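Local coordinates for protein prolyl 4-hydroxylase (Phytophthora capsici LT1534, PDB 6IUQ) that probably hydroxylates proline residues of protein substrates at C4, as an iron(II)- and 2-oxoglutarate-dependent oxygenase with a double-stranded beta-helix core, at residues Y9-T14 against F44-A49; L53-W58 against V107-A112. All blocks are in the same frame, centred on the assembly; numbering follows the deposited sequence.

Interaction 1: Y9-T14 against F44-A49; sequences YKESFT and FGHGWA
A His-carboxylate hydrogen bond joins the N-terminal segment 9-14 to the first turn of helix 46-61. Glu-11, extended and with CG anti to its backbone N (chi1 170°), brings its carboxylate to the edge of the His-46 ring, the two planes only 21° apart. His-46 ND1 donates to the syn lone pair of Glu-11 OE1 at 3.1 Å, almost perfectly straight at 178°. The other ring nitrogen, NE2, is hydrogen-bonded to Glu-176, so the imidazole lies between two carboxylates, which would probably raise its affinity for a second proton.

Water supplies further polar links: one molecule donates to both Glu-11 O and Gly-47 O, another to Thr-14 O and Phe-44 O.

Packing centres on Gly-47, whose bare backbone lets the loop come close: Phe-13 CB sits 3.3 Å from Gly-47 C. The Phe-13 ring leans obliquely on the indole of Trp-48, CD2 to CD1 4.2 Å. Thr-14 O lies 3.8 Å from Trp-48 CG, and Phe-44 CD2 lies over one indole face near its rim.

The arrangement is a His-carboxylate pair on a helix N-terminus with Gly-45 as N-cap: surface packing of an N-terminal arm, apart from the iron site.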
loop_
_atom_site.group_PDB
_atom_site.type_symbol
_atom_site.label_atom_id
_atom_site.label_comp_id
_atom_site.label_asym_id
_atom_site.label_seq_id
_atom_site.Cartn_x
_atom_site.Cartn_y
_atom_site.Cartn_z
ATOM N N TYR A 9 11.418 22.081 -17.001
ATOM C CA TYR A 9 10.875 20.737 -17.111
ATOM C C TYR A 9 10.917 20.269 -18.553
ATOM O O TYR A 9 10.723 21.059 -19.474
ATOM C CB TYR A 9 9.441 20.698 -16.559
ATOM C CG TYR A 9 9.376 21.053 -15.089
ATOM C CD1 TYR A 9 9.572 20.085 -14.112
ATOM C CD2 TYR A 9 9.151 22.365 -14.675
ATOM C CE1 TYR A 9 9.537 20.407 -12.767
ATOM C CE2 TYR A 9 9.117 22.696 -13.324
ATOM C CZ TYR A 9 9.310 21.711 -12.381
ATOM O OH TYR A 9 9.264 22.023 -11.040
ATOM N N LYS A 10 11.161 18.977 -18.742
ATOM C CA LYS A 10 11.279 18.404 -20.080
ATOM C C LYS A 10 9.995 18.493 -20.906
ATOM O O LYS A 10 10.023 18.324 -22.127
ATOM C CB LYS A 10 11.715 16.941 -19.981
ATOM C CG LYS A 10 13.132 16.686 -20.461
ATOM C CD LYS A 10 13.173 16.375 -21.959
ATOM C CE LYS A 10 12.578 15.006 -22.271
ATOM N NZ LYS A 10 12.444 14.775 -23.739
ATOM N N GLU A 11 8.876 18.756 -20.242
ATOM C CA GLU A 11 7.579 18.746 -20.906
ATOM C C GLU A 11 6.629 19.741 -20.252
ATOM O O GLU A 11 6.686 19.966 -19.049
ATOM C CB GLU A 11 6.990 17.336 -20.872
ATOM C CG GLU A 11 5.546 17.240 -21.329
ATOM C CD GLU A 11 5.042 15.808 -21.340
ATOM O OE1 GLU A 11 3.797 15.594 -21.269
ATOM O OE2 GLU A 11 5.901 14.902 -21.424
ATOM N N SER A 12 5.762 20.349 -21.043
ATOM C CA SER A 12 4.834 21.308 -20.489
ATOM C C SER A 12 3.797 20.558 -19.651
ATOM O O SER A 12 3.453 19.424 -19.967
ATOM C CB SER A 12 4.182 22.126 -21.605
ATOM O OG SER A 12 3.117 21.417 -22.199
ATOM N N PHE A 13 3.320 21.166 -18.571
ATOM C CA PHE A 13 2.332 20.492 -17.733
ATOM C C PHE A 13 1.419 21.458 -17.000
ATOM O O PHE A 13 1.697 22.645 -16.899
ATOM C CB PHE A 13 3.024 19.588 -16.713
ATOM C CG PHE A 13 3.723 20.342 -15.620
ATOM C CD1 PHE A 13 4.990 20.861 -15.825
ATOM C CD2 PHE A 13 3.113 20.521 -14.382
ATOM C CE1 PHE A 13 5.640 21.560 -14.814
ATOM C CE2 PHE A 13 3.752 21.209 -13.364
ATOM C CZ PHE A 13 5.020 21.733 -13.577
ATOM N N THR A 14 0.333 20.918 -16.472
ATOM C CA THR A 14 -0.592 21.688 -15.659
ATOM C C THR A 14 -0.742 21.051 -14.288
ATOM O O THR A 14 -1.099 19.875 -14.179
ATOM C CB THR A 14 -1.989 21.774 -16.302
ATOM O OG1 THR A 14 -1.856 22.092 -17.691
ATOM C CG2 THR A 14 -2.809 22.842 -15.618
ATOM N N PHE A 44 -2.675 11.777 -12.779
ATOM C CA PHE A 44 -2.248 13.177 -12.767
ATOM C C PHE A 44 -2.147 13.764 -14.171
ATOM O O PHE A 44 -2.217 14.984 -14.349
ATOM C CB PHE A 44 -0.895 13.336 -12.054
ATOM C CG PHE A 44 -0.961 13.122 -10.569
ATOM C CD1 PHE A 44 -1.003 11.842 -10.040
ATOM C CD2 PHE A 44 -0.990 14.208 -9.699
ATOM C CE1 PHE A 44 -1.078 11.638 -8.646
ATOM C CE2 PHE A 44 -1.061 14.025 -8.301
ATOM C CZ PHE A 44 -1.105 12.737 -7.777
ATOM N N GLY A 45 -1.984 12.896 -15.164
ATOM C CA GLY A 45 -1.689 13.339 -16.513
ATOM C C GLY A 45 -0.191 13.243 -16.726
ATOM O O GLY A 45 0.597 13.340 -15.779
ATOM N N HIS A 46 0.211 13.059 -17.972
ATOM C CA HIS A 46 1.586 12.712 -18.270
ATOM C C HIS A 46 2.585 13.820 -17.965
ATOM O O HIS A 46 3.683 13.554 -17.465
ATOM C CB HIS A 46 1.718 12.298 -19.740
ATOM C CG HIS A 46 3.081 11.798 -20.090
ATOM N ND1 HIS A 46 4.065 12.618 -20.596
ATOM C CD2 HIS A 46 3.643 10.576 -19.944
ATOM C CE1 HIS A 46 5.168 11.914 -20.777
ATOM N NE2 HIS A 46 4.940 10.672 -20.388
ATOM N N GLY A 47 2.220 15.060 -18.267
ATOM C CA GLY A 47 3.122 16.176 -18.022
ATOM C C GLY A 47 3.387 16.324 -16.537
ATOM O O GLY A 47 4.536 16.385 -16.100
ATOM N N TRP A 48 2.309 16.353 -15.762
ATOM C CA TRP A 48 2.387 16.560 -14.318
ATOM C C TRP A 48 3.151 15.417 -13.633
ATOM O O TRP A 48 4.059 15.668 -12.839
ATOM C CB TRP A 48 0.974 16.724 -13.750
ATOM C CG TRP A 48 0.894 17.228 -12.330
ATOM C CD1 TRP A 48 1.918 17.693 -11.553
ATOM C CD2 TRP A 48 -0.288 17.288 -11.516
ATOM N NE1 TRP A 48 1.441 18.045 -10.305
ATOM C CE2 TRP A 48 0.093 17.797 -10.259
ATOM C CE3 TRP A 48 -1.630 16.951 -11.730
ATOM C CZ2 TRP A 48 -0.819 17.987 -9.225
ATOM C CZ3 TRP A 48 -2.529 17.133 -10.709
ATOM C CH2 TRP A 48 -2.122 17.645 -9.467
ATOM N N ALA A 49 2.815 14.171 -13.958
ATOM C CA ALA A 49 3.596 13.027 -13.484
ATOM C C ALA A 49 5.081 13.117 -13.864
ATOM O O ALA A 49 5.953 12.802 -13.048
ATOM C CB ALA A 49 3.009 11.728 -14.009
HETATM O O HOH W 1 6.771 18.015 -16.957
HETATM O O HOH W 2 -2.418 17.468 -15.866
#

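Interaction 2: L53-W58 against V107-A112; sequences LEEMRW and VPELDA
The carboxylate of Glu-55 takes two backbone N-H groups from the first turn of helix 108-115. Leu-110 N donates to Glu-55 OE1 at 2.8 Å, somewhat bent at 150°. Glu-109 N donates to Glu-55 OE2 at 3.0 Å and a straighter 165°. Both oxygens use their syn lone pairs, so the group meets the helix fork-fashion. CG lies anti to the carbonyl carbon, beside the backbone N, and the chain runs out extended, carrying the carboxylate across from helix 46-61. Val-107 is the N-cap residue, and the glutamate supplies acceptors to N-H groups at the start of the helix; the helix dipole would be expected to stabilise its negative charge.

OE2 has a further hydrogen-bond partner in Tyr-9 OH, which helps satisfy this buried acid. The Glu-109 side chain bends at its second torsion and turns its own carboxylate to a salt bridge with Arg-15, leaving 4.9 Å between Glu-55 OE2 and Glu-109 OE2.

Around this polar centre the packing is apolar. Val-107 CG1 lies 3.7 Å from Glu-55 CB, against the aliphatic part of the glutamate, and Leu-110 CD1 approaches the same CB from the neighbouring turn. Leu-110 CD1 also meets CG of selenomethionine Met-56 at 4.0 Å, the two side chains crossing at about a right angle. Farther along, Val-107 CG1 reaches CE3 of Trp-58, a looser contact at 4.4 Å.

The short helical segments cross at -112°, their axes 9.3 Å apart. Leu-52 and Leu-59 of helix 46-61 extend the apolar seam on Leu-110, while Met-56 and Leu-110 rest on Leu-143 of strand 139-146. On strand 224-232 Met-56 meets Tyr-225 and Leu-110 meets Leu-227, packing this helix pair against the large antiparallel sheet.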
loop_
_atom_site.group_PDB
_atom_site.type_symbol
_atom_site.label_atom_id
_atom_site.label_comp_id
_atom_site.label_asym_id
_atom_site.label_seq_id
_atom_site.Cartn_x
_atom_site.Cartn_y
_atom_site.Cartn_z
ATOM N N LEU A 53 8.435 13.384 -11.293
ATOM C CA LEU A 53 9.561 12.456 -11.477
ATOM C C LEU A 53 10.881 13.212 -11.645
ATOM O O LEU A 53 11.886 12.841 -11.042
ATOM C CB LEU A 53 9.328 11.528 -12.696
ATOM C CG LEU A 53 10.456 10.570 -13.121
ATOM C CD1 LEU A 53 10.878 9.635 -11.989
ATOM C CD2 LEU A 53 10.088 9.761 -14.379
ATOM N N GLU A 54 10.876 14.270 -12.453
ATOM C CA GLU A 54 12.080 15.080 -12.647
ATOM C C GLU A 54 12.586 15.618 -11.311
ATOM O O GLU A 54 13.776 15.506 -11.002
ATOM C CB GLU A 54 11.821 16.225 -13.636
ATOM C CG GLU A 54 11.691 15.752 -15.091
ATOM C CD GLU A 54 11.475 16.891 -16.096
ATOM O OE1 GLU A 54 12.328 17.809 -16.146
ATOM O OE2 GLU A 54 10.462 16.849 -16.851
ATOM N N GLU A 55 11.682 16.157 -10.496
ATOM C CA GLU A 55 12.080 16.667 -9.189
ATOM C C GLU A 55 12.639 15.553 -8.308
ATOM O O GLU A 55 13.584 15.757 -7.556
ATOM C CB GLU A 55 10.906 17.368 -8.508
ATOM C CG GLU A 55 10.524 18.654 -9.206
ATOM C CD GLU A 55 9.477 19.473 -8.465
ATOM O OE1 GLU A 55 8.927 19.007 -7.427
ATOM O OE2 GLU A 55 9.203 20.599 -8.931
HETATM N N MSE A 56 12.077 14.358 -8.423
HETATM C CA MSE A 56 12.573 13.238 -7.634
HETATM C C MSE A 56 13.976 12.819 -8.050
HETATM O O MSE A 56 14.811 12.508 -7.205
HETATM C CB MSE A 56 11.626 12.043 -7.748
HETATM C CG MSE A 56 10.301 12.275 -7.068
HETATM SE SE MSE A 56 9.096 10.781 -7.352
HETATM C CE MSE A 56 10.123 9.370 -6.475
ATOM N N ARG A 57 14.213 12.779 -9.357
ATOM C CA ARG A 57 15.527 12.440 -9.876
ATOM C C ARG A 57 16.557 13.477 -9.430
ATOM O O ARG A 57 17.695 13.145 -9.115
ATOM C CB ARG A 57 15.500 12.348 -11.399
ATOM C CG ARG A 57 14.837 11.098 -11.963
ATOM C CD ARG A 57 15.416 10.821 -13.338
ATOM N NE ARG A 57 14.531 10.083 -14.233
ATOM C CZ ARG A 57 14.451 8.754 -14.303
ATOM N NH1 ARG A 57 15.195 7.992 -13.504
ATOM N NH2 ARG A 57 13.623 8.190 -15.184
ATOM N N TRP A 58 16.145 14.740 -9.404
ATOM C CA TRP A 58 17.016 15.799 -8.938
ATOM C C TRP A 58 17.397 15.595 -7.478
ATOM O O TRP A 58 18.561 15.726 -7.108
ATOM C CB TRP A 58 16.356 17.155 -9.115
ATOM C CG TRP A 58 17.263 18.268 -8.740
ATOM C CD1 TRP A 58 18.183 18.888 -9.544
ATOM C CD2 TRP A 58 17.370 18.889 -7.455
ATOM N NE1 TRP A 58 18.844 19.863 -8.839
ATOM C CE2 TRP A 58 18.366 19.885 -7.554
ATOM C CE3 TRP A 58 16.714 18.709 -6.234
ATOM C CZ2 TRP A 58 18.715 20.696 -6.485
ATOM C CZ3 TRP A 58 17.066 19.513 -5.171
ATOM C CH2 TRP A 58 18.060 20.495 -5.303
ATOM N N VAL A 107 11.707 21.702 -4.090
ATOM C CA VAL A 107 10.961 20.982 -5.134
ATOM C C VAL A 107 9.481 21.370 -5.200
ATOM O O VAL A 107 8.617 20.709 -4.613
ATOM C CB VAL A 107 11.084 19.461 -4.931
ATOM C CG1 VAL A 107 12.397 18.944 -5.526
ATOM C CG2 VAL A 107 10.990 19.096 -3.439
ATOM N N PRO A 108 9.181 22.438 -5.951
ATOM C CA PRO A 108 7.858 23.084 -5.965
ATOM C C PRO A 108 6.667 22.174 -6.290
ATOM O O PRO A 108 5.604 22.319 -5.660
ATOM C CB PRO A 108 8.014 24.164 -7.052
ATOM C CG PRO A 108 9.461 24.480 -7.057
ATOM C CD PRO A 108 10.145 23.146 -6.817
ATOM N N GLU A 109 6.810 21.274 -7.258
ATOM C CA GLU A 109 5.696 20.393 -7.575
ATOM C C GLU A 109 5.502 19.358 -6.469
ATOM O O GLU A 109 4.372 18.982 -6.151
ATOM C CB GLU A 109 5.896 19.703 -8.933
ATOM C CG GLU A 109 6.007 20.669 -10.105
ATOM C CD GLU A 109 4.844 21.662 -10.165
ATOM O OE1 GLU A 109 3.678 21.271 -9.904
ATOM O OE2 GLU A 109 5.101 22.852 -10.460
ATOM N N LEU A 110 6.595 18.881 -5.887
ATOM C CA LEU A 110 6.460 17.940 -4.777
ATOM C C LEU A 110 5.922 18.659 -3.545
ATOM O O LEU A 110 5.155 18.079 -2.785
ATOM C CB LEU A 110 7.787 17.256 -4.472
ATOM C CG LEU A 110 8.219 16.205 -5.498
ATOM C CD1 LEU A 110 9.658 15.738 -5.240
ATOM C CD2 LEU A 110 7.246 15.022 -5.495
ATOM N N ASP A 111 6.299 19.927 -3.363
ATOM C CA ASP A 111 5.809 20.710 -2.235
ATOM C C ASP A 111 4.307 20.956 -2.378
ATOM O O ASP A 111 3.550 20.784 -1.433
ATOM C CB ASP A 111 6.569 22.035 -2.134
ATOM C CG ASP A 111 6.271 22.798 -0.841
ATOM O OD1 ASP A 111 5.533 22.270 0.032
ATOM O OD2 ASP A 111 6.791 23.930 -0.693
ATOM N N ALA A 112 3.875 21.347 -3.568
ATOM C CA ALA A 112 2.454 21.504 -3.860
ATOM C C ALA A 112 1.683 20.192 -3.705
ATOM O O ALA A 112 0.525 20.188 -3.286
ATOM C CB ALA A 112 2.261 22.049 -5.265
#

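In the fold
Both contacts use helix 46-61: interaction 1 takes its first turn, interaction 2 a later part, and their centres lie about 12 Å apart. Interaction 1 is a surface contact with an irregular arm, combining a side-chain pair and bridging waters with packing on a glycine and an indole; interaction 2 is buried, joins two helices, and directs a carboxylate at main-chain N-H groups. In each, a glutamate accepts at the start of a helix, but from a histidine ring in one and from the backbone in the other. They touch through the Tyr-9 hydroxyl, a probable hydrogen bond from Lys-10 N to Glu-54 OE2, and Phe-13 CZ packing on Glu-109 OE2. Thus the arm reaches both helices.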